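Local coordinates for protein glycosyl hydrolase, family 38 (PDB 5KBP) that probably hydrolyses alpha-linked mannose residues from carbohydrate chains, as a metal-dependent alpha-mannosidase of glycoside hydrolase family 38, at residues D438-L443 / P484-Y489; S397-K402 / S506-Q511; E622-V627 / W760-T765. All blocks are in the same frame, centred on the assembly; numbering follows the deposited sequence.

Contact 1 of 3, residues D438-L443 / P484-Y489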
loop_
_atom_site.group_PDB
_atom_site.type_symbol
_atom_site.label_atom_id
_atom_site.label_comp_id
_atom_site.label_asym_id
_atom_site.label_seq_id
_atom_site.Cartn_x
_atom_site.Cartn_y
_atom_site.Cartn_z
ATOM N N ASP A 438 8.894 37.337 -1.214
ATOM C CA ASP A 438 9.694 38.380 -1.844
ATOM C C ASP A 438 10.763 37.778 -2.747
ATOM O O ASP A 438 10.976 38.252 -3.869
ATOM C CB ASP A 438 10.330 39.277 -0.781
ATOM C CG ASP A 438 9.298 39.995 0.069
ATOM O OD1 ASP A 438 8.119 40.037 -0.337
ATOM O OD2 ASP A 438 9.669 40.523 1.140
ATOM N N LEU A 439 11.438 36.724 -2.278
ATOM C CA LEU A 439 12.437 36.052 -3.104
ATOM C C LEU A 439 11.800 35.434 -4.341
ATOM O O LEU A 439 12.399 35.430 -5.423
ATOM C CB LEU A 439 13.156 34.980 -2.284
ATOM C CG LEU A 439 13.706 35.397 -0.919
ATOM C CD1 LEU A 439 14.311 34.204 -0.190
ATOM C CD2 LEU A 439 14.724 36.517 -1.067
ATOM N N TYR A 440 10.584 34.903 -4.194
ATOM C CA TYR A 440 9.884 34.291 -5.320
ATOM C C TYR A 440 9.638 35.305 -6.429
ATOM O O TYR A 440 10.021 35.087 -7.585
ATOM C CB TYR A 440 8.568 33.682 -4.829
ATOM C CG TYR A 440 7.716 33.029 -5.893
ATOM C CD1 TYR A 440 6.768 33.760 -6.597
ATOM C CD2 TYR A 440 7.839 31.675 -6.174
ATOM C CE1 TYR A 440 5.980 33.167 -7.563
ATOM C CE2 TYR A 440 7.054 31.070 -7.139
ATOM C CZ TYR A 440 6.126 31.822 -7.830
ATOM O OH TYR A 440 5.341 31.230 -8.791
ATOM N N HIS A 441 9.004 36.430 -6.092
ATOM C CA HIS A 441 8.713 37.446 -7.096
ATOM C C HIS A 441 9.956 38.215 -7.525
ATOM O O HIS A 441 9.966 38.783 -8.622
ATOM C CB HIS A 441 7.646 38.409 -6.572
ATOM C CG HIS A 441 6.303 37.774 -6.381
ATOM N ND1 HIS A 441 5.821 37.405 -5.144
ATOM C CD2 HIS A 441 5.345 37.432 -7.275
ATOM C CE1 HIS A 441 4.622 36.868 -5.281
ATOM N NE2 HIS A 441 4.310 36.873 -6.565
ATOM N N GLU A 442 11.001 38.246 -6.694
ATOM C CA GLU A 442 12.257 38.857 -7.118
ATOM C C GLU A 442 12.874 38.086 -8.278
ATOM O O GLU A 442 13.326 38.684 -9.262
ATOM C CB GLU A 442 13.232 38.930 -5.944
ATOM C CG GLU A 442 14.621 39.416 -6.317
ATOM C CD GLU A 442 15.551 39.488 -5.124
ATOM O OE1 GLU A 442 15.064 39.743 -4.003
ATOM O OE2 GLU A 442 16.769 39.283 -5.306
ATOM N N LEU A 443 12.901 36.753 -8.181
ATOM C CA LEU A 443 13.399 35.938 -9.282
ATOM C C LEU A 443 12.454 35.970 -10.475
ATOM O O LEU A 443 12.905 35.908 -11.624
ATOM C CB LEU A 443 13.612 34.497 -8.818
ATOM C CG LEU A 443 14.657 34.273 -7.724
ATOM C CD1 LEU A 443 14.731 32.801 -7.342
ATOM C CD2 LEU A 443 16.016 34.781 -8.175
ATOM N N PRO A 484 16.037 25.238 2.668
ATOM C CA PRO A 484 14.996 25.726 1.759
ATOM C C PRO A 484 15.431 26.974 1.007
ATOM O O PRO A 484 16.223 27.784 1.497
ATOM C CB PRO A 484 13.834 26.038 2.708
ATOM C CG PRO A 484 14.517 26.470 3.969
ATOM C CD PRO A 484 15.803 25.669 4.058
ATOM N N TYR A 485 14.884 27.132 -0.197
ATOM C CA TYR A 485 15.253 28.261 -1.038
ATOM C C TYR A 485 14.213 28.462 -2.131
ATOM O O TYR A 485 13.393 27.583 -2.409
ATOM C CB TYR A 485 16.640 28.068 -1.664
ATOM C CG TYR A 485 16.801 26.781 -2.446
ATOM C CD1 TYR A 485 16.383 26.689 -3.769
ATOM C CD2 TYR A 485 17.384 25.662 -1.866
ATOM C CE1 TYR A 485 16.531 25.516 -4.487
ATOM C CE2 TYR A 485 17.539 24.487 -2.578
ATOM C CZ TYR A 485 17.110 24.418 -3.886
ATOM O OH TYR A 485 17.265 23.248 -4.592
ATOM N N MET A 486 14.261 29.645 -2.737
ATOM C CA MET A 486 13.590 29.927 -3.998
ATOM C C MET A 486 14.639 29.936 -5.101
ATOM O O MET A 486 15.698 30.554 -4.947
ATOM C CB MET A 486 12.860 31.269 -3.949
ATOM C CG MET A 486 11.666 31.302 -3.015
ATOM S SD MET A 486 10.357 30.178 -3.536
ATOM C CE MET A 486 9.002 30.761 -2.523
ATOM N N ALA A 487 14.354 29.248 -6.202
ATOM C CA ALA A 487 15.331 29.081 -7.266
ATOM C C ALA A 487 14.706 29.399 -8.616
ATOM O O ALA A 487 13.484 29.389 -8.783
ATOM C CB ALA A 487 15.907 27.660 -7.283
ATOM N N LYS A 488 15.576 29.683 -9.582
ATOM C CA LYS A 488 15.190 29.872 -10.973
ATOM C C LYS A 488 15.882 28.808 -11.810
ATOM O O LYS A 488 17.097 28.614 -11.691
ATOM C CB LYS A 488 15.557 31.273 -11.471
ATOM C CG LYS A 488 15.009 31.596 -12.851
ATOM C CD LYS A 488 15.112 33.080 -13.152
ATOM C CE LYS A 488 14.354 33.441 -14.418
ATOM N NZ LYS A 488 14.315 34.912 -14.643
ATOM N N TYR A 489 15.112 28.120 -12.646
ATOM C CA TYR A 489 15.613 26.996 -13.421
ATOM C C TYR A 489 15.485 27.286 -14.907
ATOM O O TYR A 489 14.490 27.863 -15.357
ATOM C CB TYR A 489 14.860 25.708 -13.080
ATOM C CG TYR A 489 15.013 25.281 -11.643
ATOM C CD1 TYR A 489 16.066 24.465 -11.252
ATOM C CD2 TYR A 489 14.109 25.694 -10.676
ATOM C CE1 TYR A 489 16.213 24.071 -9.936
ATOM C CE2 TYR A 489 14.247 25.307 -9.357
ATOM C CZ TYR A 489 15.302 24.495 -8.993
ATOM O OH TYR A 489 15.446 24.104 -7.682
#
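Helix 436-445 packs on a three-stranded antiparallel sheet, and this contact joins the helix to the central strand of that sheet, 483-499, through M486, L439, Y440 and L443. The segment axes run almost parallel, 10° apart, at a closest approach of 8.0 Å. The first bond of M486's side chain is directed at the helix, and the bend at chi2 (-64°) swings SD to the Y440 edge; an unbranched, pliable chain suits this place. M486 CG lies 4.0 Å from L439 CB. Further out, M486 CE comes to 3.7 Å from Y440 CB, while M486 SD sits at the edge of the Y440 ring, 5.3 Å from its centroid: a Met-aromatic contact with sulfur in the ring plane. The tyrosine and methionine side chains cross obliquely. A626 of the second subunit packs on both, so the pair also belongs to the dimer interface. One turn after L439, L443 aims its CD1 branch at the strand backbone, 3.4 Å from M486 O and 3.6 Å from A487 C. Because the A487 CB is on the far side of the strand, the leucine methyl meets main chain here. The K488 chain is extended beyond CG, long enough to serve two partners: its ammonium is hydrogen-bonded to T448 OG1, and a weak bond of 3.5 Å joins K488 NZ to L443 O.

Contact 2 of 3, residues S397-K402 / S506-Q511. With SO4 (sulfate ion), chain D.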
loop_
_atom_site.group_PDB
_atom_site.type_symbol
_atom_site.label_atom_id
_atom_site.label_comp_id
_atom_site.label_asym_id
_atom_site.label_seq_id
_atom_site.Cartn_x
_atom_site.Cartn_y
_atom_site.Cartn_z
ATOM N N SER A 397 36.173 22.161 -12.504
ATOM C CA SER A 397 36.962 23.387 -12.550
ATOM C C SER A 397 37.475 23.699 -13.949
ATOM O O SER A 397 37.976 24.806 -14.173
ATOM C CB SER A 397 38.136 23.293 -11.574
ATOM O OG SER A 397 38.972 22.190 -11.881
ATOM N N VAL A 398 37.363 22.754 -14.886
ATOM C CA VAL A 398 37.769 23.006 -16.263
ATOM C C VAL A 398 36.882 24.071 -16.902
ATOM O O VAL A 398 37.324 24.809 -17.791
ATOM C CB VAL A 398 37.754 21.686 -17.059
ATOM C CG1 VAL A 398 36.373 21.042 -17.002
ATOM C CG2 VAL A 398 38.200 21.906 -18.500
ATOM N N PHE A 399 35.633 24.184 -16.454
ATOM C CA PHE A 399 34.728 25.196 -16.973
ATOM C C PHE A 399 35.067 26.568 -16.391
ATOM O O PHE A 399 35.628 26.662 -15.295
ATOM C CB PHE A 399 33.283 24.832 -16.645
ATOM C CG PHE A 399 32.821 23.553 -17.284
ATOM C CD1 PHE A 399 32.828 23.411 -18.662
ATOM C CD2 PHE A 399 32.372 22.496 -16.510
ATOM C CE1 PHE A 399 32.400 22.238 -19.255
ATOM C CE2 PHE A 399 31.944 21.321 -17.096
ATOM C CZ PHE A 399 31.958 21.191 -18.471
ATOM N N PRO A 400 34.746 27.646 -17.105
ATOM C CA PRO A 400 35.058 28.985 -16.595
ATOM C C PRO A 400 34.242 29.315 -15.355
ATOM O O PRO A 400 33.239 28.674 -15.041
ATOM C CB PRO A 400 34.688 29.906 -17.762
ATOM C CG PRO A 400 33.666 29.140 -18.531
ATOM C CD PRO A 400 34.092 27.702 -18.425
ATOM N N GLU A 401 34.698 30.341 -14.642
ATOM C CA GLU A 401 34.024 30.769 -13.426
ATOM C C GLU A 401 32.636 31.320 -13.741
ATOM O O GLU A 401 32.371 31.801 -14.846
ATOM C CB GLU A 401 34.862 31.818 -12.695
ATOM C CG GLU A 401 36.073 31.240 -11.974
ATOM C CD GLU A 401 37.052 32.305 -11.524
ATOM O OE1 GLU A 401 37.425 33.161 -12.354
ATOM O OE2 GLU A 401 37.448 32.287 -10.340
ATOM N N LYS A 402 31.747 31.226 -12.751
ATOM C CA LYS A 402 30.335 31.600 -12.808
ATOM C C LYS A 402 29.518 30.694 -13.723
ATOM O O LYS A 402 28.328 30.957 -13.923
ATOM C CB LYS A 402 30.127 33.060 -13.240
ATOM C CG LYS A 402 30.834 34.084 -12.364
ATOM C CD LYS A 402 30.599 35.494 -12.876
ATOM N N SER A 506 30.325 15.895 -19.832
ATOM C CA SER A 506 30.093 17.083 -19.026
ATOM C C SER A 506 29.942 18.307 -19.920
ATOM O O SER A 506 30.665 18.462 -20.908
ATOM C CB SER A 506 31.235 17.300 -18.032
ATOM O OG SER A 506 31.345 16.203 -17.141
ATOM N N PHE A 507 28.992 19.167 -19.571
ATOM C CA PHE A 507 28.756 20.425 -20.264
ATOM C C PHE A 507 28.569 21.522 -19.222
ATOM O O PHE A 507 28.543 21.262 -18.017
ATOM C CB PHE A 507 27.539 20.328 -21.194
ATOM C CG PHE A 507 27.644 19.230 -22.216
ATOM C CD1 PHE A 507 28.269 19.453 -23.431
ATOM C CD2 PHE A 507 27.116 17.976 -21.961
ATOM C CE1 PHE A 507 28.365 18.447 -24.373
ATOM C CE2 PHE A 507 27.209 16.964 -22.899
ATOM C CZ PHE A 507 27.834 17.201 -24.106
ATOM N N ALA A 508 28.441 22.761 -19.690
ATOM C CA ALA A 508 28.255 23.888 -18.790
ATOM C C ALA A 508 27.381 24.934 -19.463
ATOM O O ALA A 508 27.228 24.953 -20.687
ATOM C CB ALA A 508 29.592 24.506 -18.366
ATOM N N LEU A 509 26.814 25.813 -18.641
ATOM C CA LEU A 509 25.916 26.869 -19.095
ATOM C C LEU A 509 26.549 28.208 -18.747
ATOM O O LEU A 509 26.602 28.587 -17.571
ATOM C CB LEU A 509 24.537 26.723 -18.452
ATOM C CG LEU A 509 23.318 27.106 -19.290
ATOM C CD1 LEU A 509 23.215 26.213 -20.514
ATOM C CD2 LEU A 509 22.055 27.013 -18.451
ATOM N N ILE A 510 27.035 28.919 -19.760
ATOM C CA ILE A 510 27.657 30.221 -19.569
ATOM C C ILE A 510 26.787 31.285 -20.223
ATOM O O ILE A 510 25.951 31.004 -21.088
ATOM C CB ILE A 510 29.091 30.274 -20.133
ATOM C CG1 ILE A 510 29.079 30.055 -21.648
ATOM C CG2 ILE A 510 29.967 29.243 -19.451
ATOM C CD1 ILE A 510 30.434 30.222 -22.298
ATOM N N GLN A 511 26.990 32.530 -19.796
ATOM C CA GLN A 511 26.284 33.647 -20.406
ATOM C C GLN A 511 26.879 33.949 -21.774
ATOM O O GLN A 511 28.097 34.094 -21.917
ATOM C CB GLN A 511 26.356 34.883 -19.513
ATOM C CG GLN A 511 25.655 34.729 -18.175
ATOM C CD GLN A 511 25.316 36.065 -17.546
ATOM O OE1 GLN A 511 25.301 37.095 -18.219
ATOM N NE2 GLN A 511 25.038 36.053 -16.248
HETATM S S SO4 D . 32.366 30.002 -9.417
HETATM O O1 SO4 D . 31.966 30.319 -8.049
HETATM O O2 SO4 D . 32.993 31.173 -10.024
HETATM O O3 SO4 D . 33.318 28.896 -9.403
HETATM O O4 SO4 D . 31.191 29.624 -10.195
#
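F399 lies against A508 in the tight part of this contact, where the loop after helix 362-393 runs beside strand 503-511. A508 CB stands over one face of the F399 ring, 3.5 Å from its centroid and 17° off the normal, a CH-pi contact. A small methyl suits this place because it lets the ring settle close to the strand. F399 CZ reaches 3.4 Å from F507 O, and S506 CB is 4.0 Å from the same CZ. V398 CG1 of the loop covers the opposite face of the ring. Toward the surface the packing thins: P400, exposed, crosses I510 at about a right angle, with P400 CG and I510 CG2 meeting at 3.8 Å. Further along the loop, at E401 and K402, a sulfate is bound, probably from the crystallisation liquor. K402 N gives it two hydrogen bonds, 3.0 Å to O2 and 3.1 Å to O4, and R810 NH1 holds it too. No hydrogen bond joins the segments. S506 OG is satisfied by P817 O, and F399 O by R810 NE. The strand lies between strands 404-410 and 451-454, two of its antiparallel partners, while the loop beside it leads from helix 362-393 into strand 404-410.

Contact 3 of 3, residues E622-V627 / W760-T765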
loop_
_atom_site.group_PDB
_atom_site.type_symbol
_atom_site.label_atom_id
_atom_site.label_comp_id
_atom_site.label_asym_id
_atom_site.label_seq_id
_atom_site.Cartn_x
_atom_site.Cartn_y
_atom_site.Cartn_z
ATOM N N GLU A 622 -25.639 -10.649 -15.213
ATOM C CA GLU A 622 -26.265 -11.927 -14.887
ATOM C C GLU A 622 -25.405 -13.099 -15.342
ATOM O O GLU A 622 -25.315 -14.119 -14.649
ATOM C CB GLU A 622 -27.656 -12.008 -15.516
ATOM C CG GLU A 622 -28.697 -11.167 -14.809
ATOM C CD GLU A 622 -28.987 -11.662 -13.406
ATOM O OE1 GLU A 622 -29.412 -12.829 -13.259
ATOM O OE2 GLU A 622 -28.784 -10.887 -12.449
ATOM N N GLU A 623 -24.763 -12.973 -16.506
ATOM C CA GLU A 623 -23.910 -14.052 -16.992
ATOM C C GLU A 623 -22.636 -14.178 -16.168
ATOM O O GLU A 623 -22.037 -15.259 -16.119
ATOM C CB GLU A 623 -23.577 -13.834 -18.467
ATOM C CG GLU A 623 -24.801 -13.824 -19.374
ATOM C CD GLU A 623 -24.448 -13.728 -20.843
ATOM O OE1 GLU A 623 -24.942 -14.566 -21.626
ATOM O OE2 GLU A 623 -23.683 -12.815 -21.216
ATOM N N GLN A 624 -22.210 -13.095 -15.513
ATOM C CA GLN A 624 -21.070 -13.164 -14.608
ATOM C C GLN A 624 -21.465 -13.751 -13.258
ATOM O O GLN A 624 -20.738 -14.585 -12.706
ATOM C CB GLN A 624 -20.461 -11.774 -14.421
ATOM C CG GLN A 624 -19.855 -11.179 -15.678
ATOM C CD GLN A 624 -19.495 -9.719 -15.506
ATOM O OE1 GLN A 624 -20.085 -9.017 -14.683
ATOM N NE2 GLN A 624 -18.523 -9.253 -16.279
ATOM N N LYS A 625 -22.606 -13.324 -12.711
ATOM C CA LYS A 625 -23.032 -13.815 -11.404
ATOM C C LYS A 625 -23.340 -15.306 -11.442
ATOM O O LYS A 625 -23.047 -16.034 -10.486
ATOM C CB LYS A 625 -24.252 -13.030 -10.919
ATOM C CG LYS A 625 -23.959 -11.587 -10.543
ATOM C CD LYS A 625 -25.200 -10.903 -9.992
ATOM C CE LYS A 625 -24.886 -9.504 -9.487
ATOM N NZ LYS A 625 -26.096 -8.836 -8.931
ATOM N N ALA A 626 -23.933 -15.780 -12.536
ATOM C CA ALA A 626 -24.248 -17.194 -12.684
ATOM C C ALA A 626 -23.039 -18.035 -13.074
ATOM O O ALA A 626 -23.176 -19.257 -13.198
ATOM C CB ALA A 626 -25.359 -17.380 -13.720
ATOM N N VAL A 627 -21.873 -17.414 -13.251
ATOM C CA VAL A 627 -20.651 -18.088 -13.687
ATOM C C VAL A 627 -20.940 -18.882 -14.956
ATOM O O VAL A 627 -20.674 -20.087 -15.029
ATOM C CB VAL A 627 -20.072 -18.985 -12.575
ATOM C CG1 VAL A 627 -18.617 -19.339 -12.874
ATOM C CG2 VAL A 627 -20.185 -18.293 -11.223
ATOM N N TRP A 760 -12.641 -19.896 -11.196
ATOM C CA TRP A 760 -13.501 -20.883 -10.555
ATOM C C TRP A 760 -14.749 -20.296 -9.907
ATOM O O TRP A 760 -15.498 -21.040 -9.266
ATOM C CB TRP A 760 -12.704 -21.665 -9.501
ATOM C CG TRP A 760 -12.156 -20.815 -8.386
ATOM C CD1 TRP A 760 -10.976 -20.131 -8.385
ATOM C CD2 TRP A 760 -12.762 -20.570 -7.110
ATOM N NE1 TRP A 760 -10.813 -19.471 -7.191
ATOM C CE2 TRP A 760 -11.895 -19.725 -6.391
ATOM C CE3 TRP A 760 -13.955 -20.982 -6.507
ATOM C CZ2 TRP A 760 -12.182 -19.285 -5.099
ATOM C CZ3 TRP A 760 -14.239 -20.541 -5.226
ATOM C CH2 TRP A 760 -13.357 -19.702 -4.537
ATOM N N GLY A 761 -15.003 -19.003 -10.055
ATOM C CA GLY A 761 -16.179 -18.432 -9.432
ATOM C C GLY A 761 -16.473 -17.051 -9.966
ATOM O O GLY A 761 -15.900 -16.614 -10.966
ATOM N N TYR A 762 -17.390 -16.368 -9.282
ATOM C CA TYR A 762 -17.743 -14.992 -9.604
ATOM C C TYR A 762 -17.089 -14.064 -8.589
ATOM O O TYR A 762 -17.417 -14.105 -7.399
ATOM C CB TYR A 762 -19.258 -14.789 -9.612
ATOM C CG TYR A 762 -19.660 -13.333 -9.674
ATOM C CD1 TYR A 762 -19.319 -12.545 -10.765
ATOM C CD2 TYR A 762 -20.380 -12.745 -8.641
ATOM C CE1 TYR A 762 -19.682 -11.211 -10.827
ATOM C CE2 TYR A 762 -20.748 -11.411 -8.696
ATOM C CZ TYR A 762 -20.396 -10.650 -9.790
ATOM O OH TYR A 762 -20.760 -9.323 -9.849
ATOM N N PHE A 763 -16.167 -13.231 -9.065
ATOM C CA PHE A 763 -15.503 -12.222 -8.242
ATOM C C PHE A 763 -15.538 -10.911 -9.019
ATOM O O PHE A 763 -14.758 -10.720 -9.958
ATOM C CB PHE A 763 -14.073 -12.631 -7.902
ATOM C CG PHE A 763 -13.964 -13.973 -7.237
ATOM C CD1 PHE A 763 -13.812 -15.124 -7.993
ATOM C CD2 PHE A 763 -14.008 -14.083 -5.857
ATOM C CE1 PHE A 763 -13.709 -16.360 -7.385
ATOM C CE2 PHE A 763 -13.905 -15.317 -5.244
ATOM C CZ PHE A 763 -13.756 -16.456 -6.010
ATOM N N ALA A 764 -16.448 -10.020 -8.637
ATOM C CA ALA A 764 -16.559 -8.729 -9.302
ATOM C C ALA A 764 -15.301 -7.904 -9.061
ATOM O O ALA A 764 -14.851 -7.752 -7.921
ATOM C CB ALA A 764 -17.792 -7.979 -8.803
ATOM N N THR A 765 -14.729 -7.379 -10.144
ATOM C CA THR A 765 -13.525 -6.549 -10.097
ATOM C C THR A 765 -13.786 -5.292 -10.917
ATOM O O THR A 765 -13.333 -5.178 -12.065
ATOM C CB THR A 765 -12.302 -7.310 -10.611
ATOM O OG1 THR A 765 -12.587 -7.868 -11.902
ATOM C CG2 THR A 765 -11.930 -8.433 -9.652
#
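Y762 lays the face of its ring over the last turn of helix 619-625, with K625 beneath the ring and V627 beside its base. The first bond of the Y762 side chain is directed at the helix, and with CG anti to the backbone N (chi1 169°) the ring is set beside K625, the two side chains pointing the same way. K625 CA is 3.9 Å from the ring centroid and 13° off the normal, a CH-pi contact over the face. Further along, K625 CG meets the same face, 3.7 Å from Y762 CE2. The aliphatic part of an extended lysine thus serves as a flat apolar partner for the ring. A764 N lies over the opposite face, offset toward the rim. Q624 comes in obliquely at the CD1/CE1 side of the ring, on the same side of its plane as K625: its CB is 3.7 Å from Y762 CE1, and Q624 O comes to 3.2 Å from Y762 CD1. The same carbonyl is the acceptor of the backbone hydrogen bond from V627 N (3.1 Å), so its contact with the ring is plain packing. V627 has left the helix with positive phi (52°) in a Schellman motif, and the turn directs its CB toward the loop. V627 CG2 leans against the base of the tyrosine, 4.0 Å from Y762 CB and 4.1 Å from G761 C. Glycine suits position 761, since a CB there would be crowded by F763 CE1. W760 makes a cation-pi contact with R482 and an edge-to-face contact with Y474 of the second subunit, and V627 packs on M486 of that chain. With no hydrogen bond between the segments, the contact is apolar in character: the lysine meets the ring through its CH groups while E621 takes up its ammonium in a salt bridge.

Overall arrangement
Along the chain contact 1 is nested within the loop closed by contact 2, and contact 3 follows in series. Contacts 1 and 2 have centres about 22 Å apart and nearest atoms about 7 Å apart, without touching; their strands, 483-499 and 503-511, are consecutive but belong to different antiparallel sheets. Contact 3 lies far off, its centre about 57 Å from that of contact 1 and about 65 Å from that of contact 2, on the opposite side of the chain's centre from contact 2. Yet contacts 1 and 3 meet across the dimer: helix 436-445 and strand 483-499 of one subunit pack against 622-627 and W760 of the other. Two distant parts of the chain thus build one intersubunit interface, which contact 2 does not join.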